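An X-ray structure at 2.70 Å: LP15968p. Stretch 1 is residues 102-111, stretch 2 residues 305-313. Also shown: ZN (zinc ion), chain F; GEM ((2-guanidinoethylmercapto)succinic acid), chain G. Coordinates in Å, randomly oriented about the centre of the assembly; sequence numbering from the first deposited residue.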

ATOM      1  N   GLY A 102       7.416  -2.620  15.198  1.00 35.72           N
ATOM      2  CA  GLY A 102       7.313  -3.965  15.737  1.00 27.64           C
ATOM      3  C   GLY A 102       6.255  -4.201  16.811  1.00 33.56           C
ATOM      4  O   GLY A 102       5.723  -5.305  16.926  1.00 49.68           O
ATOM      5  N   ASP A 103       5.949  -3.179  17.605  1.00 43.58           N
ATOM      6  CA  ASP A 103       4.953  -3.318  18.667  1.00 43.70           C
ATOM      7  C   ASP A 103       3.523  -3.019  18.199  1.00 37.63           C
ATOM      8  O   ASP A 103       2.579  -3.133  18.970  1.00 48.55           O
ATOM      9  CB  ASP A 103       5.326  -2.440  19.862  1.00 48.39           C
ATOM     10  CG  ASP A 103       5.766  -1.042  19.452  1.00 50.34           C
ATOM     11  OD1 ASP A 103       6.396  -0.362  20.284  1.00 57.91           O
ATOM     12  OD2 ASP A 103       5.485  -0.619  18.309  1.00 59.55           O
ATOM     13  N   GLU A 104       3.377  -2.620  16.939  1.00 35.21           N
ATOM     14  CA  GLU A 104       2.064  -2.410  16.337  1.00 33.19           C
ATOM     15  C   GLU A 104       1.754  -3.614  15.461  1.00 44.68           C
ATOM     16  O   GLU A 104       2.188  -3.688  14.302  1.00 45.94           O
ATOM     17  CB  GLU A 104       2.052  -1.129  15.513  1.00 26.36           C
ATOM     18  CG  GLU A 104       2.441   0.120  16.293  1.00 44.67           C
ATOM     19  CD  GLU A 104       2.653   1.299  15.382  1.00 53.68           C
ATOM     20  OE1 GLU A 104       2.285   1.185  14.199  1.00 61.52           O
ATOM     21  OE2 GLU A 104       3.195   2.327  15.832  1.00 66.19           O
ATOM     22  N   THR A 105       0.975  -4.536  16.019  1.00 45.21           N
ATOM     23  CA  THR A 105       0.960  -5.925  15.575  1.00 33.94           C
ATOM     24  C   THR A 105      -0.286  -6.410  14.818  1.00 30.98           C
ATOM     25  O   THR A 105      -0.207  -7.373  14.066  1.00 29.13           O
ATOM     26  CB  THR A 105       1.174  -6.839  16.803  1.00 47.23           C
ATOM     27  OG1 THR A 105       0.149  -6.585  17.778  1.00 35.58           O
ATOM     28  CG2 THR A 105       2.529  -6.552  17.443  1.00 52.39           C
ATOM     29  N   VAL A 106      -1.439  -5.774  15.020  1.00 34.13           N
ATOM     30  CA  VAL A 106      -2.682  -6.262  14.410  1.00 31.76           C
ATOM     31  C   VAL A 106      -2.567  -6.386  12.873  1.00 39.54           C
ATOM     32  O   VAL A 106      -2.895  -7.424  12.290  1.00 44.85           O
ATOM     33  CB  VAL A 106      -3.905  -5.384  14.806  1.00 45.49           C
ATOM     34  CG1 VAL A 106      -5.198  -5.904  14.166  1.00 41.31           C
ATOM     35  CG2 VAL A 106      -4.042  -5.307  16.322  1.00 43.94           C
ATOM     36  N   GLY A 107      -2.087  -5.328  12.220  1.00 48.94           N
ATOM     37  CA  GLY A 107      -1.900  -5.339  10.777  1.00 33.93           C
ATOM     38  C   GLY A 107      -1.135  -6.570  10.337  1.00 39.59           C
ATOM     39  O   GLY A 107      -1.479  -7.221   9.340  1.00 39.90           O
ATOM     40  N   ARG A 108      -0.085  -6.884  11.092  1.00 39.43           N
ATOM     41  CA  ARG A 108       0.697  -8.095  10.870  1.00 37.31           C
ATOM     42  C   ARG A 108      -0.228  -9.277  10.652  1.00 30.03           C
ATOM     43  O   ARG A 108      -0.213  -9.900   9.589  1.00 40.63           O
ATOM     44  CB  ARG A 108       1.629  -8.378  12.056  1.00 29.01           C
ATOM     45  CG  ARG A 108       2.072  -9.821  12.118  1.00 37.49           C
ATOM     46  CD  ARG A 108       2.907 -10.154  13.347  1.00 48.15           C
ATOM     47  NE  ARG A 108       4.316  -9.861  13.128  1.00 50.35           N
ATOM     48  CZ  ARG A 108       5.303 -10.745  12.989  1.00 40.63           C
ATOM     49  NH1 ARG A 108       5.096 -12.055  13.058  1.00 38.91           N
ATOM     50  NH2 ARG A 108       6.531 -10.287  12.789  1.00 38.65           N
ATOM     51  N   GLN A 109      -1.044  -9.575  11.655  1.00 34.30           N
ATOM     52  CA  GLN A 109      -1.914 -10.750  11.591  1.00 46.20           C
ATOM     53  C   GLN A 109      -2.994 -10.632  10.528  1.00 38.50           C
ATOM     54  O   GLN A 109      -3.351 -11.640   9.898  1.00 41.53           O
ATOM     55  CB  GLN A 109      -2.542 -11.068  12.949  1.00 47.17           C
ATOM     56  CG  GLN A 109      -1.705 -11.994  13.798  1.00 43.44           C
ATOM     57  CD  GLN A 109      -1.258 -13.211  13.028  1.00 49.76           C
ATOM     58  OE1 GLN A 109      -0.059 -13.451  12.859  1.00 60.82           O
ATOM     59  NE2 GLN A 109      -2.219 -13.986  12.548  1.00 39.31           N
ATOM     60  N   LEU A 110      -3.504  -9.416  10.320  1.00 24.82           N
ATOM     61  CA  LEU A 110      -4.514  -9.195   9.283  1.00 32.50           C
ATOM     62  C   LEU A 110      -4.010  -9.550   7.880  1.00 44.21           C
ATOM     63  O   LEU A 110      -4.770 -10.052   7.038  1.00 44.29           O
ATOM     64  CB  LEU A 110      -5.018  -7.755   9.302  1.00 33.76           C
ATOM     65  CG  LEU A 110      -5.912  -7.377  10.487  1.00 38.28           C
ATOM     66  CD1 LEU A 110      -6.425  -5.968  10.299  1.00 48.81           C
ATOM     67  CD2 LEU A 110      -7.074  -8.320  10.619  1.00 24.76           C
ATOM     68  N   LEU A 111      -2.730  -9.291   7.627  1.00 30.08           N
ATOM     69  CA  LEU A 111      -2.163  -9.603   6.328  1.00 19.43           C
ATOM     70  C   LEU A 111      -1.925 -11.092   6.208  1.00 31.82           C
ATOM     71  O   LEU A 111      -2.041 -11.663   5.130  1.00 48.39           O
ATOM     72  CB  LEU A 111      -0.865  -8.839   6.101  1.00 43.68           C
ATOM     73  CG  LEU A 111      -1.061  -7.360   5.786  1.00 42.40           C
ATOM     74  CD1 LEU A 111       0.269  -6.686   5.464  1.00 37.23           C
ATOM     75  CD2 LEU A 111      -2.029  -7.247   4.620  1.00 38.88           C
TER
HETATM   76 ZN    ZN F 999       3.303   2.900  13.882  1.00 42.65          ZN
HETATM   77  C8  GEM G 601       2.784   7.660  13.082  1.00 57.00           C
HETATM   78  S7  GEM G 601       2.534   7.291  11.368  1.00 57.42           S
HETATM   79  C6  GEM G 601       0.859   7.824  11.162  1.00 51.59           C
HETATM   80  C5  GEM G 601       0.613   9.264  11.609  1.00 34.21           C
HETATM   81  N3  GEM G 601       1.291  10.138  10.665  1.00 36.03           N
HETATM   82  C1  GEM G 601       1.474  11.449  10.779  1.00 43.13           C
HETATM   83  N4  GEM G 601       2.117  12.121   9.833  1.00 32.44           N
HETATM   84  N2  GEM G 601       1.017  12.095  11.847  1.00 48.23           N
HETATM   85  C9  GEM G 601       4.253   7.494  13.364  1.00 64.36           C
HETATM   86  O14 GEM G 601       4.984   7.052  12.450  1.00 32.86           O
HETATM   87  O15 GEM G 601       4.695   7.809  14.490  1.00 65.33           O
HETATM   88  C10 GEM G 601       1.917   6.804  14.021  1.00 45.92           C
HETATM   89  C11 GEM G 601       2.240   5.317  14.093  1.00 54.16           C
HETATM   90  O12 GEM G 601       1.284   4.512  13.973  1.00 39.20           O
HETATM   91  O13 GEM G 601       3.421   4.941  14.306  1.00 33.28           O
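Stretch 2 (305-313) ELSCCKYPA

How do the two backbones meet? Stretch 1 runs as loop or turn from Gly-102 through Thr-105 and then enters a helix at Val-106, which continues beyond Leu-111. Stretch 2 is largely irregular and touches both parts. Its later residues lie beside the loop, with the CA atoms of Glu-104 and Lys-310 4.5 Å apart and those of Thr-105 and Tyr-311 5.3 Å apart. The steps from Glu-104 to Thr-105 and from Lys-310 to Tyr-311 run in roughly the same direction. The beginning of stretch 2 reaches the first turn of the helix, where the CA atoms of Gly-107 and Leu-306 are 6.9 Å apart. Together the two surfaces bury 500 Å², although at least 196 positions separate any touching pair in sequence.

What ties the main chains together? The carbonyl of Lys-310 is the focus. Thr-105 N donates a nearly straight hydrogen bond to Lys-310 O, 3.1 Å long with an angle of 168° at the hydrogen. The same oxygen, Lys-310 O, lies 3.5 Å from Glu-104 CA in a CA-H...O contact, so two successive residues of the loop face it. Asp-103 O also comes within 3.2 Å of Lys-310 O, but both atoms are acceptors and no hydrogen bond joins them.

How does the end of stretch 2 pack around Thr-105 and Val-106? The methyl of Thr-105 sits almost squarely over one face of the Tyr-311 ring: CG2 is 3.3 Å from the ring centroid and only 8° off the normal, a CH-pi contact. Next along the chain, Val-106 CG2 packs 3.4 Å from Pro-312 CG, while the same methyl lies 3.4 Å from Ser-307 OG. That hydroxyl is already engaged within its own stretch, as Ser-307 OG donates to Cys-309 O at 2.6 Å.

What does Leu-306 rest on? The CA-to-CB bond of Leu-306 points toward stretch 1, and Leu-306 CD1 lies 3.3 Å from Gly-107 CA and 3.7 Å from Leu-110 CD1. Glycine matters to this fit, because a CB at Gly-107 would come within 3.3 Å of Leu-306 CD1. Val-106 CG1 adds a looser apolar contact, 4.4 Å from Leu-306 CB.

Where does the zinc site stand relative to this contact? Glu-104 belongs to both: its CA faces Lys-310 O, while Glu-104 OE1 and OE2 each bind ZN at 2.0 Å. GEM O13 lies 2.1 Å from ZN and GEM O12 2.6 Å, with two further ligand atoms from elsewhere in the structure.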

ATOM      1  N   GLU A 305      -4.161   3.084  10.710  1.00 45.28           N
ATOM      2  CA  GLU A 305      -4.086   2.745  12.123  1.00 42.02           C
ATOM      3  C   GLU A 305      -5.258   1.825  12.458  1.00 43.18           C
ATOM      4  O   GLU A 305      -6.414   2.183  12.237  1.00 52.71           O
ATOM      5  CB  GLU A 305      -4.143   4.026  12.968  1.00 33.72           C
ATOM      6  CG  GLU A 305      -3.034   5.055  12.676  1.00 27.76           C
ATOM      7  CD  GLU A 305      -1.698   4.674  13.300  1.00 39.84           C
ATOM      8  OE1 GLU A 305      -0.722   5.431  13.138  1.00 38.24           O
ATOM      9  OE2 GLU A 305      -1.622   3.611  13.950  1.00 46.79           O
ATOM     10  N   LEU A 306      -4.965   0.647  12.998  1.00 34.76           N
ATOM     11  CA  LEU A 306      -5.991  -0.388  13.160  1.00 46.76           C
ATOM     12  C   LEU A 306      -6.615  -0.473  14.551  1.00 48.53           C
ATOM     13  O   LEU A 306      -7.828  -0.646  14.682  1.00 53.94           O
ATOM     14  CB  LEU A 306      -5.442  -1.761  12.753  1.00 42.97           C
ATOM     15  CG  LEU A 306      -5.003  -1.793  11.297  1.00 44.85           C
ATOM     16  CD1 LEU A 306      -4.207  -3.038  10.976  1.00 46.79           C
ATOM     17  CD2 LEU A 306      -6.213  -1.679  10.403  1.00 43.05           C
ATOM     18  N   SER A 307      -5.792  -0.357  15.587  1.00 45.01           N
ATOM     19  CA  SER A 307      -6.289  -0.507  16.945  1.00 35.95           C
ATOM     20  C   SER A 307      -5.782   0.599  17.850  1.00 49.08           C
ATOM     21  O   SER A 307      -4.757   1.231  17.569  1.00 58.18           O
ATOM     22  CB  SER A 307      -5.874  -1.859  17.512  1.00 39.86           C
ATOM     23  OG  SER A 307      -4.488  -2.089  17.295  1.00 51.39           O
ATOM     24  N   CYS A 308      -6.521   0.834  18.930  1.00 51.65           N
ATOM     25  CA  CYS A 308      -6.079   1.714  19.996  1.00 43.85           C
ATOM     26  C   CYS A 308      -4.953   1.042  20.751  1.00 48.19           C
ATOM     27  O   CYS A 308      -3.959   1.677  21.106  1.00 50.30           O
ATOM     28  CB  CYS A 308      -7.234   2.020  20.949  1.00 41.57           C
ATOM     29  SG  CYS A 308      -8.428   3.181  20.274  1.00 66.01           S
ATOM     30  N   CYS A 309      -5.118  -0.252  21.002  1.00 48.61           N
ATOM     31  CA  CYS A 309      -4.054  -1.044  21.609  1.00 42.59           C
ATOM     32  C   CYS A 309      -3.032  -1.527  20.567  1.00 52.91           C
ATOM     33  O   CYS A 309      -3.360  -2.293  19.647  1.00 43.05           O
ATOM     34  CB  CYS A 309      -4.636  -2.227  22.359  1.00 40.13           C
ATOM     35  SG  CYS A 309      -3.376  -3.195  23.197  1.00 74.45           S
ATOM     36  N   LYS A 310      -1.792  -1.075  20.715  1.00 55.00           N
ATOM     37  CA  LYS A 310      -0.747  -1.405  19.753  1.00 51.76           C
ATOM     38  C   LYS A 310      -0.576  -2.916  19.585  1.00 50.17           C
ATOM     39  O   LYS A 310      -0.541  -3.427  18.464  1.00 54.01           O
ATOM     40  CB  LYS A 310       0.578  -0.760  20.165  1.00 53.98           C
ATOM     41  CG  LYS A 310       0.554   0.754  20.142  1.00 53.55           C
ATOM     42  CD  LYS A 310       1.919   1.359  20.484  1.00 49.34           C
ATOM     43  CE  LYS A 310       2.062   2.764  19.853  1.00 55.89           C
ATOM     44  NZ  LYS A 310       3.421   3.387  20.013  1.00 61.43           N
ATOM     45  N   TYR A 311      -0.474  -3.624  20.708  1.00 56.23           N
ATOM     46  CA  TYR A 311      -0.256  -5.074  20.707  1.00 58.32           C
ATOM     47  C   TYR A 311      -1.326  -5.790  21.527  1.00 53.57           C
ATOM     48  O   TYR A 311      -1.084  -6.128  22.680  1.00 55.29           O
ATOM     49  CB  TYR A 311       1.113  -5.403  21.315  1.00 55.22           C
ATOM     50  CG  TYR A 311       1.711  -6.732  20.878  1.00 47.59           C
ATOM     51  CD1 TYR A 311       3.092  -6.896  20.799  1.00 48.60           C
ATOM     52  CD2 TYR A 311       0.908  -7.812  20.535  1.00 50.54           C
ATOM     53  CE1 TYR A 311       3.662  -8.093  20.397  1.00 43.16           C
ATOM     54  CE2 TYR A 311       1.468  -9.020  20.118  1.00 50.24           C
ATOM     55  CZ  TYR A 311       2.848  -9.149  20.057  1.00 45.89           C
ATOM     56  OH  TYR A 311       3.422 -10.337  19.659  1.00 42.89           O
ATOM     57  N   PRO A 312      -2.512  -6.023  20.937  1.00 56.07           N
ATOM     58  CA  PRO A 312      -3.592  -6.672  21.693  1.00 46.82           C
ATOM     59  C   PRO A 312      -3.359  -8.175  21.794  1.00 61.77           C
ATOM     60  O   PRO A 312      -2.354  -8.672  21.277  1.00 67.32           O
ATOM     61  CB  PRO A 312      -4.851  -6.374  20.864  1.00 43.64           C
ATOM     62  CG  PRO A 312      -4.396  -5.436  19.729  1.00 60.51           C
ATOM     63  CD  PRO A 312      -2.925  -5.655  19.571  1.00 58.37           C
ATOM     64  N   ALA A 313      -4.270  -8.883  22.458  1.00 64.67           N
ATOM     65  CA  ALA A 313      -4.158 -10.334  22.620  1.00 63.89           C
ATOM     66  C   ALA A 313      -4.822 -11.063  21.461  1.00 53.06           C
ATOM     67  O   ALA A 313      -5.732 -10.533  20.820  1.00 55.28           O
ATOM     68  CB  ALA A 313      -4.769 -10.786  23.957  1.00 60.51           C
TER